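Local coordinates for uncharacterized protein (Corynebacterium diphtheriae NCTC 13129, PDB 3B4Q) that is of unknown function but forms a small, single-chain, all-helical domain of the resuscitation-promoting factor Rpf1 C-terminal family, at residues A35-T39 / E40-V44; D45-Y48 / N49-K52; A15-P18 / A19-A23; G61-P64 / Q65-A68. All blocks are in the same frame, centred on the assembly; numbering follows the deposited sequence. Where two conformers were deposited one is given.

Contact 1: A35-T39 / E40-V44; sequences AGLNT and EELAV
Asn38 reaches over to the backbone of Glu41 and makes a classical N-cap, capping the first turn of helix 39-56 after the short link from helix 19-35. The amide oxygen does the work: Asn38 OD1 accepts from Glu41 N at 2.9 Å. The donor lies in the amide plane, on a lone pair of OD1, with a C=O...N angle of 144°. What brings OD1 back over the turn is a CG held anti to the backbone N and beside the carbonyl carbon (chi1 -173°). Asparagine suits the place because its short amide can replace a missing carbonyl of a preceding turn. Just beyond, Asn38 O receives Leu42 N at 3.0 Å and Thr39 O receives Ala43 N at 2.9 Å, so Asn38 serves the new helix with side chain and backbone together. The Glu41 side chain runs at about a right angle to that of Asn38, with its CB 3.5 Å from Asn38 OD1. Acidic residues such as Glu40 and Glu41 are probably favoured in a first turn, where their charge would suit the positive end of the helix dipole; Glu40 OE2 also accepts a bond from Phe77 N. Thr39 turns its branches toward helices 19-35 and 10-13, where Gln29, Ala32 and Pro10 lie. Leu37 and Leu42 occupy the positions of a hydrophobic staple flanking the cap, and both also touch Tyr31. Leu42 has an unusual chi1 of -110°, and the staple is loose, with Leu37 CD1 and Leu42 CD1 4.5 Å apart.

Contact 2: D45-Y48 / N49-K52; sequences DALY and NAIK
Lys52 lays its aliphatic chain across one face of the Tyr48 ring, a pairing of residues i and i+4 on successive turns of helix 39-56. The overlap is off-centre: Lys52 CD makes a CH-pi contact 4.3 Å from the ring centroid, and Lys52 NZ comes to 3.4 Å from Tyr48 CE2, by the rim. A bend at chi3 (-62°) folds the lysine back along the ring, while Tyr48, with CG anti to its own nitrogen (chi1 -179°), holds the ring beside the helix for it to cover. A long flexible chain suits this place, since its methylenes pack on the aromatic carbons and its ammonium can still reach the rim. Tyr48 also stacks with Tyr70 of helix 64-72, whose hydroxyl bonds to Asp45 OD1.

On another side of the helix, buried Leu47 and Ile51 meet at 4.3 Å between Leu47 CG and Ile51 CD1; both touch Ile88 of helix 85-91, and Leu47 also meets Phe80 of helix 77-83. The small Ala46 and Ala50 allow helix 19-35 to come near, against Ala28 and Ala24. Beneath all these side chains run regular alpha-helical bonds, such as Lys52 N to Tyr48 O at 3.0 Å. Ala46 O, besides accepting from Ala50 N, takes a water proton at 2.8 Å, and the same water oxygen receives a weak bond from Asn49 ND2 at 3.4 Å.

Contact 3: A15-P18 / A19-A23; sequences ANAP and APVQA
Between Pro18 and Gln22 the backbone passes from an extended form into the first turn of helix 19-35, psi falling from 152° at Pro18 to -47° at Ala19. Pro18 O grips the start of the helix: it accepts from Gln22 N at 3.0 Å, in the carbonyl plane, and weakly from Val21 N at 2.9 Å, where the N-H points poorly at it. Pro20 also sits in this first turn, where a residue without an N-H costs nothing because no earlier carbonyl would have received it. Its ring packs beside the other proline, Pro20 CD lying 3.9 Å from Pro18 CB.

The apolar contact centres on Val21, whose two methyls serve different neighbours. CG1, anti to the backbone N (chi1 172°), reaches the buried methyl of Ala17, with Val21 CG1 and Ala17 CB 3.7 Å apart. CG2 lies 4.2 Å from Pro18 CD, the valine and the proline ring being side by side and pointing the same way. Ile88 and Phe92 from the end of the chain touch both Pro18 and Val21, so the buried side of this corner, around Val21 and Ala17, joins the core. In one of the two modelled conformers of Gln22, the extended chain carries NE2 back to the loop to donate to Val14 O, a bond the other conformer may lack. Proline has no side-chain acceptor to offer, so Pro18 contributes its backbone O instead: this is a helix N-terminus with proline at the N-cap, ending the link from helix 10-13 in an all-alpha fold.

Contact 4: G61-P64 / Q65-A68; sequences GIPP and QIEA
Ile62 and Ile66 meet across the N-terminus of helix 64-72, where Pro63 stands at the N-cap and Pro64 opens the first turn. The apolar contacts come first. Ile62 points its CD1 at the base of the branched side chain opposite, 3.5 Å from Ile66 CB and 3.7 Å from Ile66 CG2. It gets there because CG1 stands anti to the backbone N (chi1 177°), leaving CG2 between N and the carbonyl carbon, a crowded position. Ile66 directs its other arm along the proline ring, with Ile66 CD1 3.8 Å from Pro63 CD; these two side chains lie side by side and point the same way. Branched aliphatic residues suit the side facing the other helices: Ile62 touches Leu55 of helix 39-56, as does Pro63, and buried Ile66 reaches Ile91 of helix 85-91.

The hydrogen bonds are those of a helix start. Pro63 O is shared by two weak donors, Ile66 N at 3.0 Å with a bent N-H...O angle of 128°, and Glu67 N at 3.4 Å, straighter but long. Proline is at ease at both positions, since neither Pro63 nor Pro64 is called on to donate a backbone N-H to an earlier turn, and the rings stiffen the chain as it enters the helix.

Among the polar side chains, Glu67 bends at chi2 (75°), and its OE2 accepts from Gln71 NE2 one turn on. The regular helical pattern is reached when Ala68 N bonds to Pro64 O at 2.9 Å.

Along the chain the order is contact 3, contact 1, contact 2, contact 4, and all four belong to one small bundle of helices. Three are helix starts, those of helices 19-35, 39-56 and 64-72; contact 2 lies farther along helix 39-56 than contact 1, their centres about 13 Å apart. This middle part of the helix joins two of the starts: Leu47 CD1 packs on Val21 CG1 of contact 3 at 3.7 Å, while in contact 4 Tyr48 packs on Ile62 and Ile66, and Ile51 on Ile66. Contacts 1 and 4, by comparison, have centres about 22 Å apart and do not touch. Helix 39-56 thus lies between, and packs against, its neighbours in the bundle.

Contact 1: A35-T39 / E40-V44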
ATOM      1  N   ALA A  35      16.810   5.736   2.835  1.00 24.60           N
ATOM      2  CA  ALA A  35      17.667   4.807   2.111  1.00 23.84           C
ATOM      3  C   ALA A  35      17.801   5.057   0.604  1.00 23.68           C
ATOM      4  O   ALA A  35      18.572   4.355  -0.069  1.00 24.13           O
ATOM      5  CB  ALA A  35      17.239   3.343   2.381  1.00 23.41           C
ATOM      6  N   GLY A  36      17.061   6.026   0.065  1.00 23.18           N
ATOM      7  CA  GLY A  36      17.114   6.314  -1.372  1.00 23.93           C
ATOM      8  C   GLY A  36      16.452   5.295  -2.276  1.00 23.93           C
ATOM      9  O   GLY A  36      16.859   5.089  -3.434  1.00 24.96           O
ATOM     10  N   LEU A  37      15.413   4.660  -1.751  1.00 22.39           N
ATOM     11  CA  LEU A  37      14.689   3.673  -2.507  1.00 21.93           C
ATOM     12  C   LEU A  37      13.443   4.326  -3.117  1.00 20.94           C
ATOM     13  O   LEU A  37      13.088   5.475  -2.791  1.00 21.06           O
ATOM     14  CB  LEU A  37      14.341   2.456  -1.638  1.00 21.54           C
ATOM     15  CG  LEU A  37      15.534   1.892  -0.833  1.00 24.29           C
ATOM     16  CD1 LEU A  37      15.153   0.629  -0.055  1.00 27.36           C
ATOM     17  CD2 LEU A  37      16.699   1.608  -1.752  1.00 24.42           C
ATOM     18  N   ASN A  38      12.812   3.598  -4.023  1.00 21.45           N
ATOM     19  CA  ASN A  38      11.624   4.108  -4.694  1.00 20.90           C
ATOM     20  C   ASN A  38      10.454   4.072  -3.738  1.00 20.38           C
ATOM     21  O   ASN A  38      10.045   2.985  -3.308  1.00 20.10           O
ATOM     22  CB  ASN A  38      11.291   3.273  -5.934  1.00 22.83           C
ATOM     23  CG  ASN A  38      10.157   3.894  -6.755  1.00 25.19           C
ATOM     24  OD1 ASN A  38       8.990   3.750  -6.426  1.00 26.27           O
ATOM     25  ND2 ASN A  38      10.515   4.607  -7.829  1.00 29.25           N
ATOM     26  N   THR A  39       9.905   5.253  -3.443  1.00 19.57           N
ATOM     27  CA  THR A  39       8.835   5.404  -2.444  1.00 18.55           C
ATOM     28  C   THR A  39       7.575   4.627  -2.799  1.00 17.24           C
ATOM     29  O   THR A  39       7.000   3.930  -1.953  1.00 15.06           O
ATOM     30  CB  THR A  39       8.508   6.902  -2.227  1.00 20.01           C
ATOM     31  OG1 THR A  39       9.700   7.556  -1.756  1.00 22.80           O
ATOM     32  CG2 THR A  39       7.408   7.090  -1.204  1.00 19.60           C
ATOM     33  N   GLU A  40       7.119   4.773  -4.041  1.00 17.22           N
ATOM     34  CA  GLU A  40       5.881   4.119  -4.441  1.00 16.94           C
ATOM     35  C   GLU A  40       6.040   2.603  -4.399  1.00 16.34           C
ATOM     36  O   GLU A  40       5.163   1.891  -3.925  1.00 15.01           O
ATOM     37  CB  GLU A  40       5.421   4.651  -5.809  1.00 18.66           C
ATOM     38  CG  GLU A  40       4.885   6.065  -5.657  1.00 20.67           C
ATOM     39  CD  GLU A  40       4.056   6.515  -6.819  1.00 24.48           C
ATOM     40  OE1 GLU A  40       4.206   7.696  -7.205  1.00 29.89           O
ATOM     41  OE2 GLU A  40       3.251   5.718  -7.346  1.00 22.35           O
ATOM     42  N   GLU A  41       7.167   2.101  -4.882  1.00 16.72           N
ATOM     43  CA  GLU A  41       7.370   0.663  -4.905  1.00 16.73           C
ATOM     44  C   GLU A  41       7.419   0.101  -3.463  1.00 15.69           C
ATOM     45  O   GLU A  41       6.827  -0.952  -3.161  1.00 14.93           O
ATOM     46  CB  GLU A  41       8.659   0.335  -5.648  1.00 19.96           C
ATOM     47  CG  GLU A  41       9.019  -1.093  -5.620  1.00 27.18           C
ATOM     48  CD  GLU A  41      10.173  -1.407  -6.558  1.00 29.44           C
ATOM     49  OE1 GLU A  41      10.390  -0.635  -7.532  1.00 37.79           O
ATOM     50  OE2 GLU A  41      10.848  -2.439  -6.326  1.00 38.94           O
ATOM     51  N   LEU A  42       8.152   0.794  -2.580  1.00 14.63           N
ATOM     52  CA  LEU A  42       8.227   0.344  -1.204  1.00 13.84           C
ATOM     53  C   LEU A  42       6.852   0.396  -0.518  1.00 12.77           C
ATOM     54  O   LEU A  42       6.471  -0.500   0.250  1.00 12.34           O
ATOM     55  CB  LEU A  42       9.258   1.165  -0.410  1.00 14.96           C
ATOM     56  CG  LEU A  42      10.588   0.550   0.054  1.00 22.18           C
ATOM     57  CD1 LEU A  42      10.966   1.271   1.314  1.00 22.51           C
ATOM     58  CD2 LEU A  42      10.462  -0.938   0.382  1.00 20.46           C
ATOM     59  N   ALA A  43       6.104   1.464  -0.787  1.00 10.64           N
ATOM     60  CA  ALA A  43       4.768   1.578  -0.197  1.00 10.93           C
ATOM     61  C   ALA A  43       3.801   0.490  -0.702  1.00 11.04           C
ATOM     62  O   ALA A  43       2.996  -0.067   0.072  1.00 10.39           O
ATOM     63  CB  ALA A  43       4.192   2.974  -0.443  1.00 11.57           C
ATOM     64  N   VAL A  44       3.840   0.188  -1.992  1.00 10.96           N
ATOM     65  CA  VAL A  44       3.052  -0.934  -2.513  1.00 11.48           C
ATOM     66  C   VAL A  44       3.446  -2.241  -1.793  1.00 11.64           C
ATOM     67  O   VAL A  44       2.581  -2.985  -1.305  1.00 11.52           O
ATOM     68  CB  VAL A  44       3.209  -1.079  -4.067  1.00 11.91           C
ATOM     69  CG1 VAL A  44       2.629  -2.440  -4.543  1.00 14.12           C
ATOM     70  CG2 VAL A  44       2.572   0.141  -4.786  1.00 13.20           C
TER

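Contact 2: D45-Y48 / N49-K52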
ATOM      1  N   ASP A  45       4.754  -2.517  -1.699  1.00 11.40           N
ATOM      2  CA  ASP A  45       5.204  -3.751  -1.001  1.00 12.39           C
ATOM      3  C   ASP A  45       4.720  -3.797   0.472  1.00 12.34           C
ATOM      4  O   ASP A  45       4.253  -4.839   0.952  1.00 12.67           O
ATOM      5  CB  ASP A  45       6.713  -3.870  -1.041  1.00 12.87           C
ATOM      6  CG  ASP A  45       7.268  -4.167  -2.451  1.00 18.25           C
ATOM      7  OD1 ASP A  45       6.479  -4.513  -3.376  1.00 20.55           O
ATOM      8  OD2 ASP A  45       8.527  -4.066  -2.619  1.00 21.15           O
ATOM      9  N   ALA A  46       4.877  -2.683   1.189  1.00 11.30           N
ATOM     10  CA  ALA A  46       4.489  -2.607   2.613  1.00 12.45           C
ATOM     11  C   ALA A  46       2.975  -2.820   2.771  1.00 11.89           C
ATOM     12  O   ALA A  46       2.527  -3.557   3.669  1.00 12.83           O
ATOM     13  CB  ALA A  46       4.912  -1.276   3.211  1.00 13.13           C
ATOM     14  N   LEU A  47       2.172  -2.209   1.895  1.00 11.26           N
ATOM     15  CA  LEU A  47       0.736  -2.355   2.028  1.00 12.10           C
ATOM     16  C   LEU A  47       0.293  -3.783   1.625  1.00 12.29           C
ATOM     17  O   LEU A  47      -0.563  -4.407   2.287  1.00 12.43           O
ATOM     18  CB  LEU A  47       0.030  -1.292   1.191  1.00 11.58           C
ATOM     19  CG  LEU A  47      -1.511  -1.283   1.226  1.00 12.64           C
ATOM     20  CD1 LEU A  47      -1.992  -1.360   2.713  1.00 12.85           C
ATOM     21  CD2 LEU A  47      -2.017  -0.094   0.504  1.00 13.79           C
ATOM     22  N   TYR A  48       0.879  -4.319   0.558  1.00 12.69           N
ATOM     23  CA  TYR A  48       0.565  -5.680   0.187  1.00 13.85           C
ATOM     24  C   TYR A  48       0.899  -6.612   1.370  1.00 14.72           C
ATOM     25  O   TYR A  48       0.124  -7.505   1.746  1.00 14.05           O
ATOM     26  CB  TYR A  48       1.350  -6.071  -1.060  1.00 15.36           C
ATOM     27  CG  TYR A  48       1.065  -7.478  -1.546  1.00 18.55           C
ATOM     28  CD1 TYR A  48      -0.233  -7.851  -1.859  1.00 19.10           C
ATOM     29  CD2 TYR A  48       2.076  -8.410  -1.690  1.00 21.29           C
ATOM     30  CE1 TYR A  48      -0.547  -9.112  -2.314  1.00 22.27           C
ATOM     31  CE2 TYR A  48       1.773  -9.707  -2.157  1.00 21.04           C
ATOM     32  CZ  TYR A  48       0.447 -10.024  -2.451  1.00 20.07           C
ATOM     33  OH  TYR A  48       0.070 -11.263  -2.902  1.00 23.67           O
ATOM     34  N   ASN A  49       2.049  -6.382   1.995  1.00 14.47           N
ATOM     35  CA  ASN A  49       2.391  -7.244   3.102  1.00 16.35           C
ATOM     36  C   ASN A  49       1.420  -7.089   4.254  1.00 16.13           C
ATOM     37  O   ASN A  49       1.047  -8.092   4.862  1.00 17.94           O
ATOM     38  CB  ASN A  49       3.821  -7.012   3.575  1.00 17.50           C
ATOM     39  CG  ASN A  49       4.265  -8.077   4.559  1.00 21.53           C
ATOM     40  OD1 ASN A  49       4.308  -9.268   4.237  1.00 23.90           O
ATOM     41  ND2 ASN A  49       4.553  -7.651   5.779  1.00 26.00           N
ATOM     42  N   ALA A  50       0.970  -5.856   4.525  1.00 14.21           N
ATOM     43  CA  ALA A  50       0.030  -5.623   5.626  1.00 15.69           C
ATOM     44  C   ALA A  50      -1.278  -6.386   5.404  1.00 15.77           C
ATOM     45  O   ALA A  50      -1.870  -6.940   6.338  1.00 17.11           O
ATOM     46  CB  ALA A  50      -0.276  -4.113   5.764  1.00 15.28           C
ATOM     47  N   ILE A  51      -1.733  -6.402   4.161  1.00 14.92           N
ATOM     48  CA  ILE A  51      -2.942  -7.150   3.797  1.00 16.39           C
ATOM     49  C   ILE A  51      -2.719  -8.639   4.085  1.00 18.33           C
ATOM     50  O   ILE A  51      -3.582  -9.303   4.672  1.00 19.14           O
ATOM     51  CB  ILE A  51      -3.296  -6.946   2.328  1.00 15.38           C
ATOM     52  CG1 ILE A  51      -3.678  -5.462   2.097  1.00 14.99           C
ATOM     53  CG2 ILE A  51      -4.415  -7.957   1.906  1.00 17.89           C
ATOM     54  CD1 ILE A  51      -3.675  -4.995   0.620  1.00 17.28           C
ATOM     55  N   LYS A  52      -1.564  -9.154   3.671  1.00 20.59           N
ATOM     56  CA  LYS A  52      -1.223 -10.563   3.939  1.00 24.90           C
ATOM     57  C   LYS A  52      -1.196 -10.889   5.438  1.00 25.07           C
ATOM     58  O   LYS A  52      -1.765 -11.911   5.865  1.00 25.91           O
ATOM     59  CB  LYS A  52       0.100 -10.944   3.250  1.00 23.64           C
ATOM     60  CG  LYS A  52      -0.038 -10.981   1.726  1.00 27.57           C
ATOM     61  CD  LYS A  52       1.088 -11.767   1.011  1.00 27.99           C
ATOM     62  CE  LYS A  52       2.441 -11.126   1.277  1.00 34.35           C
ATOM     63  NZ  LYS A  52       3.468 -11.454   0.249  1.00 35.19           N
TER
HETATM   64  O   HOH W   1       3.838  -4.309   5.977  1.00 20.12           O

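Contact 3: A15-P18 / A19-A23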
ATOM      1  N   ALA A  15      -4.786   8.986   3.026  1.00 11.57           N
ATOM      2  CA  ALA A  15      -5.239   9.924   4.073  1.00 12.81           C
ATOM      3  C   ALA A  15      -6.518   9.468   4.769  1.00 13.27           C
ATOM      4  O   ALA A  15      -6.718   9.751   5.972  1.00 15.24           O
ATOM      5  CB  ALA A  15      -5.426  11.328   3.491  1.00 14.07           C
ATOM      6  N   ASN A  16      -7.387   8.773   4.015  1.00 12.42           N
ATOM      7  CA  ASN A  16      -8.703   8.341   4.548  1.00 13.42           C
ATOM      8  C   ASN A  16      -8.830   6.833   4.795  1.00 13.90           C
ATOM      9  O   ASN A  16      -9.937   6.301   5.009  1.00 15.46           O
ATOM     10  CB  ASN A  16      -9.800   8.853   3.608  1.00 14.72           C
ATOM     11  CG  ASN A  16      -9.696  10.352   3.367  1.00 15.34           C
ATOM     12  OD1 ASN A  16      -9.714  10.817   2.209  1.00 18.32           O
ATOM     13  ND2 ASN A  16      -9.509  11.111   4.437  1.00 13.94           N
ATOM     14  N   ALA A  17      -7.685   6.151   4.769  1.00 11.90           N
ATOM     15  CA  ALA A  17      -7.637   4.698   4.912  1.00 13.26           C
ATOM     16  C   ALA A  17      -7.593   4.291   6.388  1.00 13.08           C
ATOM     17  O   ALA A  17      -7.340   5.131   7.255  1.00 12.99           O
ATOM     18  CB  ALA A  17      -6.400   4.150   4.210  1.00 13.02           C
ATOM     19  N   PRO A  18      -7.854   3.006   6.670  1.00 13.85           N
ATOM     20  CA  PRO A  18      -7.691   2.551   8.039  1.00 14.23           C
ATOM     21  C   PRO A  18      -6.307   2.819   8.593  1.00 13.32           C
ATOM     22  O   PRO A  18      -5.299   2.835   7.860  1.00 13.78           O
ATOM     23  CB  PRO A  18      -7.944   1.035   7.938  1.00 15.16           C
ATOM     24  CG  PRO A  18      -8.889   0.888   6.761  1.00 17.03           C
ATOM     25  CD  PRO A  18      -8.369   1.944   5.772  1.00 14.16           C
ATOM     26  N   ALA A  19      -6.256   2.970   9.910  1.00 14.07           N
ATOM     27  CA  ALA A  19      -4.999   3.256  10.580  1.00 13.77           C
ATOM     28  C   ALA A  19      -3.843   2.305  10.210  1.00 13.05           C
ATOM     29  O   ALA A  19      -2.725   2.768   9.963  1.00 13.25           O
ATOM     30  CB  ALA A  19      -5.220   3.327  12.093  1.00 14.82           C
ATOM     31  N   PRO A  20      -4.077   0.980  10.214  1.00 13.39           N
ATOM     32  CA  PRO A  20      -2.962   0.072   9.860  1.00 13.95           C
ATOM     33  C   PRO A  20      -2.401   0.290   8.432  1.00 13.38           C
ATOM     34  O   PRO A  20      -1.221   0.031   8.174  1.00 12.57           O
ATOM     35  CB  PRO A  20      -3.572  -1.313  10.008  1.00 15.83           C
ATOM     36  CG  PRO A  20      -4.630  -1.121  10.937  1.00 15.71           C
ATOM     37  CD  PRO A  20      -5.248   0.206  10.658  1.00 15.02           C
ATOM     38  N   VAL A  21      -3.271   0.737   7.524  1.00 12.29           N
ATOM     39  CA  VAL A  21      -2.843   1.047   6.156  1.00 12.10           C
ATOM     40  C   VAL A  21      -1.959   2.298   6.235  1.00 11.12           C
ATOM     41  O   VAL A  21      -0.842   2.355   5.679  1.00 11.03           O
ATOM     42  CB  VAL A  21      -4.053   1.251   5.225  1.00 12.65           C
ATOM     43  CG1 VAL A  21      -3.585   1.750   3.892  1.00 12.31           C
ATOM     44  CG2 VAL A  21      -4.806  -0.093   5.051  1.00 13.77           C
ATOM     45  N   GLN A  22      -2.425   3.304   6.977  1.00 10.98           N
ATOM     46  CA  GLN A  22      -1.632   4.520   7.148  0.50 11.03           C
ATOM     47  C   GLN A  22      -0.254   4.220   7.760  1.00 10.90           C
ATOM     48  O   GLN A  22       0.775   4.802   7.345  1.00 11.30           O
ATOM     49  CB  GLN A  22      -2.389   5.534   8.009  0.50 11.38           C
ATOM     50  CG  GLN A  22      -3.620   6.065   7.286  0.50 12.62           C
ATOM     51  CD  GLN A  22      -4.252   7.231   7.999  0.50  9.10           C
ATOM     52  OE1 GLN A  22      -3.788   7.652   9.063  0.50 15.82           O
ATOM     53  NE2 GLN A  22      -5.304   7.785   7.408  0.50 15.59           N
ATOM     54  N   ALA A  23      -0.215   3.328   8.749  1.00 10.60           N
ATOM     55  CA  ALA A  23       1.025   2.962   9.406  1.00 11.35           C
ATOM     56  C   ALA A  23       1.995   2.271   8.439  1.00 12.02           C
ATOM     57  O   ALA A  23       3.193   2.616   8.377  1.00 12.63           O
ATOM     58  CB  ALA A  23       0.743   2.026  10.569  1.00 12.59           C
TER

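Contact 4: G61-P64 / Q65-A68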
ATOM      1  N   GLY A  61      -4.938 -17.316   3.581  1.00 40.04           N
ATOM      2  CA  GLY A  61      -4.593 -17.298   2.154  1.00 39.17           C
ATOM      3  C   GLY A  61      -4.928 -15.989   1.442  1.00 38.15           C
ATOM      4  O   GLY A  61      -5.997 -15.424   1.642  1.00 38.85           O
ATOM      5  N   ILE A  62      -4.005 -15.505   0.622  1.00 36.62           N
ATOM      6  CA  ILE A  62      -4.216 -14.261  -0.126  1.00 34.89           C
ATOM      7  C   ILE A  62      -5.140 -14.500  -1.312  1.00 32.74           C
ATOM      8  O   ILE A  62      -4.804 -15.291  -2.194  1.00 32.39           O
ATOM      9  CB  ILE A  62      -2.876 -13.653  -0.637  1.00 35.43           C
ATOM     10  CG1 ILE A  62      -3.127 -12.400  -1.476  1.00 36.01           C
ATOM     11  CG2 ILE A  62      -2.098 -14.658  -1.478  1.00 36.36           C
ATOM     12  CD1 ILE A  62      -3.759 -11.272  -0.712  1.00 39.27           C
ATOM     13  N   PRO A  63      -6.298 -13.803  -1.357  1.00 30.52           N
ATOM     14  CA  PRO A  63      -7.169 -14.024  -2.506  1.00 28.71           C
ATOM     15  C   PRO A  63      -6.421 -13.703  -3.799  1.00 26.77           C
ATOM     16  O   PRO A  63      -5.666 -12.736  -3.856  1.00 25.40           O
ATOM     17  CB  PRO A  63      -8.326 -13.047  -2.268  1.00 28.91           C
ATOM     18  CG  PRO A  63      -8.321 -12.810  -0.805  1.00 30.02           C
ATOM     19  CD  PRO A  63      -6.870 -12.809  -0.431  1.00 30.17           C
ATOM     20  N   PRO A  64      -6.578 -14.552  -4.826  1.00 25.30           N
ATOM     21  CA  PRO A  64      -5.885 -14.354  -6.101  1.00 24.42           C
ATOM     22  C   PRO A  64      -6.047 -12.941  -6.712  1.00 22.88           C
ATOM     23  O   PRO A  64      -5.104 -12.412  -7.330  1.00 22.23           O
ATOM     24  CB  PRO A  64      -6.491 -15.441  -7.008  1.00 25.12           C
ATOM     25  CG  PRO A  64      -6.982 -16.504  -6.046  1.00 25.89           C
ATOM     26  CD  PRO A  64      -7.380 -15.794  -4.793  1.00 26.23           C
ATOM     27  N   GLN A  65      -7.199 -12.308  -6.507  1.00 21.16           N
ATOM     28  CA  GLN A  65      -7.427 -10.996  -7.093  1.00 20.72           C
ATOM     29  C   GLN A  65      -6.453  -9.989  -6.484  1.00 19.54           C
ATOM     30  O   GLN A  65      -5.962  -9.105  -7.190  1.00 18.78           O
ATOM     31  CB  GLN A  65      -8.830 -10.488  -6.825  1.00 21.58           C
ATOM     32  CG  GLN A  65      -9.105  -9.222  -7.621  1.00 25.02           C
ATOM     33  CD  GLN A  65     -10.480  -8.646  -7.360  1.00 29.51           C
ATOM     34  OE1 GLN A  65     -10.748  -8.054  -6.302  1.00 31.10           O
ATOM     35  NE2 GLN A  65     -11.353  -8.781  -8.344  1.00 32.26           N
ATOM     36  N   ILE A  66      -6.210 -10.098  -5.178  1.00 18.74           N
ATOM     37  CA  ILE A  66      -5.304  -9.128  -4.537  1.00 18.44           C
ATOM     38  C   ILE A  66      -3.860  -9.291  -5.036  1.00 17.76           C
ATOM     39  O   ILE A  66      -3.171  -8.286  -5.351  1.00 18.00           O
ATOM     40  CB  ILE A  66      -5.385  -9.164  -3.013  1.00 19.15           C
ATOM     41  CG1 ILE A  66      -6.829  -8.944  -2.568  1.00 19.63           C
ATOM     42  CG2 ILE A  66      -4.497  -8.043  -2.399  1.00 19.49           C
ATOM     43  CD1 ILE A  66      -7.022  -9.088  -1.084  1.00 20.18           C
ATOM     44  N   GLU A  67      -3.411 -10.541  -5.136  1.00 15.89           N
ATOM     45  CA  GLU A  67      -2.119 -10.844  -5.736  1.00 16.38           C
ATOM     46  C   GLU A  67      -2.030 -10.284  -7.148  1.00 14.57           C
ATOM     47  O   GLU A  67      -1.004  -9.740  -7.551  1.00 14.15           O
ATOM     48  CB  GLU A  67      -1.858 -12.372  -5.739  1.00 18.12           C
ATOM     49  CG  GLU A  67      -0.695 -12.810  -6.632  1.00 23.88           C
ATOM     50  CD  GLU A  67       0.665 -12.504  -6.038  1.00 32.70           C
ATOM     51  OE1 GLU A  67       0.722 -12.196  -4.826  1.00 35.47           O
ATOM     52  OE2 GLU A  67       1.689 -12.576  -6.777  1.00 36.45           O
ATOM     53  N   ALA A  68      -3.111 -10.421  -7.905  1.00 13.32           N
ATOM     54  CA  ALA A  68      -3.084  -9.969  -9.296  1.00 14.21           C
ATOM     55  C   ALA A  68      -2.955  -8.463  -9.363  1.00 14.28           C
ATOM     56  O   ALA A  68      -2.163  -7.936 -10.145  1.00 16.09           O
ATOM     57  CB  ALA A  68      -4.325 -10.412 -10.028  1.00 15.50           C
TER